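PDB 5Z6O: protease from Penicillium cyclopium, which cleaves peptide bonds in proteins as a subtilisin-like serine protease of the proteinase K kind. Local coordinates for residues A239-M242 / A243-T247. Residues are numbered along the deposited sequence; the frame is centred on the assembly and turned at random.
Sequences AYLM and ALEGT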
ATOM      1  N   ALA A 239      -5.960   6.675   1.631  1.00  7.26           N
ATOM      2  CA  ALA A 239      -5.976   7.619   2.752  1.00  6.58           C
ATOM      3  C   ALA A 239      -6.189   9.043   2.245  1.00  9.73           C
ATOM      4  O   ALA A 239      -6.980   9.814   2.805  1.00  9.84           O
ATOM      5  CB  ALA A 239      -4.666   7.487   3.552  1.00  6.37           C
ATOM      6  N   TYR A 240      -5.515   9.389   1.146  1.00  8.94           N
ATOM      7  CA  TYR A 240      -5.695  10.678   0.494  1.00  7.44           C
ATOM      8  C   TYR A 240      -7.162  10.932   0.127  1.00  9.58           C
ATOM      9  O   TYR A 240      -7.714  12.008   0.400  1.00 11.31           O
ATOM     10  CB  TYR A 240      -4.803  10.679  -0.730  1.00  8.12           C
ATOM     11  CG  TYR A 240      -4.940  11.867  -1.621  1.00  7.89           C
ATOM     12  CD1 TYR A 240      -4.367  13.088  -1.273  1.00 11.71           C
ATOM     13  CD2 TYR A 240      -5.637  11.770  -2.803  1.00  7.85           C
ATOM     14  CE1 TYR A 240      -4.500  14.199  -2.109  1.00 11.91           C
ATOM     15  CE2 TYR A 240      -5.743  12.872  -3.687  1.00  8.27           C
ATOM     16  CZ  TYR A 240      -5.189  14.062  -3.310  1.00 11.94           C
ATOM     17  OH  TYR A 240      -5.321  15.110  -4.172  1.00 10.42           O
ATOM     18  N   LEU A 241      -7.816   9.950  -0.514  1.00  7.27           N
ATOM     19  CA  LEU A 241      -9.183  10.185  -0.964  1.00  7.91           C
ATOM     20  C   LEU A 241     -10.146  10.226   0.210  1.00 12.03           C
ATOM     21  O   LEU A 241     -11.152  10.944   0.155  1.00 10.42           O
ATOM     22  CB  LEU A 241      -9.609   9.098  -1.961  1.00  9.47           C
ATOM     23  CG  LEU A 241      -8.878   9.211  -3.299  1.00 10.88           C
ATOM     24  CD1 LEU A 241      -9.202   8.003  -4.194  1.00 13.83           C
ATOM     25  CD2 LEU A 241      -9.294  10.497  -3.995  1.00 14.24           C
ATOM     26  N   MET A 242      -9.877   9.453   1.262  1.00  9.30           N
ATOM     27  CA  MET A 242     -10.715   9.523   2.452  1.00 10.46           C
ATOM     28  C   MET A 242     -10.689  10.915   3.051  1.00 15.98           C
ATOM     29  O   MET A 242     -11.735  11.454   3.423  1.00 14.10           O
ATOM     30  CB  MET A 242     -10.253   8.508   3.512  1.00 12.04           C
ATOM     31  CG  MET A 242     -10.600   7.084   3.138  1.00 13.71           C
ATOM     32  SD  MET A 242      -9.810   5.949   4.355  1.00 14.85           S
ATOM     33  CE  MET A 242     -10.414   4.416   3.659  1.00 14.81           C
ATOM     34  N   ALA A 243      -9.495  11.502   3.178  1.00 11.63           N
ATOM     35  CA  ALA A 243      -9.425  12.816   3.811  1.00  9.92           C
ATOM     36  C   ALA A 243      -9.907  13.906   2.867  1.00 20.00           C
ATOM     37  O   ALA A 243     -10.398  14.934   3.335  1.00 19.12           O
ATOM     38  CB  ALA A 243      -8.001  13.116   4.284  1.00  9.94           C
ATOM     39  N   LEU A 244      -9.805  13.689   1.549  1.00 11.33           N
ATOM     40  CA  LEU A 244     -10.204  14.701   0.562  1.00 11.15           C
ATOM     41  C   LEU A 244     -11.705  14.670   0.276  1.00 16.12           C
ATOM     42  O   LEU A 244     -12.392  15.690   0.382  1.00 18.33           O
ATOM     43  CB  LEU A 244      -9.412  14.497  -0.730  1.00 11.02           C
ATOM     44  CG  LEU A 244      -9.809  15.392  -1.917  1.00 13.97           C
ATOM     45  CD1 LEU A 244      -9.455  16.828  -1.592  1.00 18.37           C
ATOM     46  CD2 LEU A 244      -9.121  14.949  -3.208  1.00 15.12           C
ATOM     47  N   GLU A 245     -12.224  13.521  -0.129  1.00 11.32           N
ATOM     48  CA  GLU A 245     -13.614  13.372  -0.587  1.00 14.72           C
ATOM     49  C   GLU A 245     -14.529  12.777   0.467  1.00 20.84           C
ATOM     50  O   GLU A 245     -15.751  12.753   0.273  1.00 18.05           O
ATOM     51  CB  GLU A 245     -13.681  12.452  -1.813  1.00 17.98           C
ATOM     52  CG  GLU A 245     -12.828  12.885  -2.974  1.00 23.40           C
ATOM     53  CD  GLU A 245     -12.932  11.941  -4.163  1.00 19.92           C
ATOM     54  OE1 GLU A 245     -13.458  10.817  -4.017  1.00 19.80           O
ATOM     55  OE2 GLU A 245     -12.457  12.321  -5.242  1.00 24.29           O
ATOM     56  N   GLY A 246     -13.970  12.239   1.534  1.00 14.27           N
ATOM     57  CA  GLY A 246     -14.777  11.590   2.547  1.00 15.34           C
ATOM     58  C   GLY A 246     -15.268  10.209   2.165  1.00 20.70           C
ATOM     59  O   GLY A 246     -16.230   9.719   2.766  1.00 15.51           O
ATOM     60  N   THR A 247     -14.670   9.569   1.164  1.00 11.82           N
ATOM     61  CA  THR A 247     -15.102   8.212   0.845  1.00 12.29           C
ATOM     62  C   THR A 247     -14.805   7.283   2.026  1.00 17.07           C
ATOM     63  O   THR A 247     -13.879   7.498   2.800  1.00 17.38           O
ATOM     64  CB  THR A 247     -14.435   7.715  -0.456  1.00 18.37           C
ATOM     65  OG1 THR A 247     -14.825   6.353  -0.713  1.00 31.55           O
ATOM     66  CG2 THR A 247     -12.948   7.740  -0.375  1.00 14.91           C
TER
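Y240 and L244, one helical turn apart near the C-terminal end of helix 227-245, point the same way and lie side by side. Methyl CD2 of L244 meets the outer part of the phenol obliquely, 4.0 Å from CE2 of Y240 and 3.9 Å from its OH. Both side chains carry CG anti to the backbone N (chi1 174° in each), and this shared torsion turns both the same way along the helix. The phenol oxygen goes on to hydrogen-bond the backbone N of D29, tying the helix to strand 26-29.

L241 and E245 repeat the i to i+4 pattern on a neighbouring face. Here methyl CD2 of L241 lies alongside the carboxylate, 3.9 Å from OE2 of E245, while that carboxylate pairs with R255 of helix 249-259 in a salt bridge outside this contact; I256 of the same helix touches L241.

The backbone loses its regular bonding over the same residues. E245 N still bonds L241 O at 2.8 Å, but G246 N makes two weak bonds, to M242 O (3.0 Å) and to L241 O. At G246 phi turns positive (77°) and the chain turns off the helical path. Methyl CG2 of T247 packs 3.9 Å from CB of L241 and close to the L241 carbonyl O, while the T247 carbonyl O meets CG of M242 at 3.3 Å.

Helix 227-245 carries the probable charge-relay serine, S228, near its start; this far end is structural packing, where one leucine methyl lies beside each polar end, and the outward bonds of Y240 and E245 join the helix to strand 26-29 and helix 249-259.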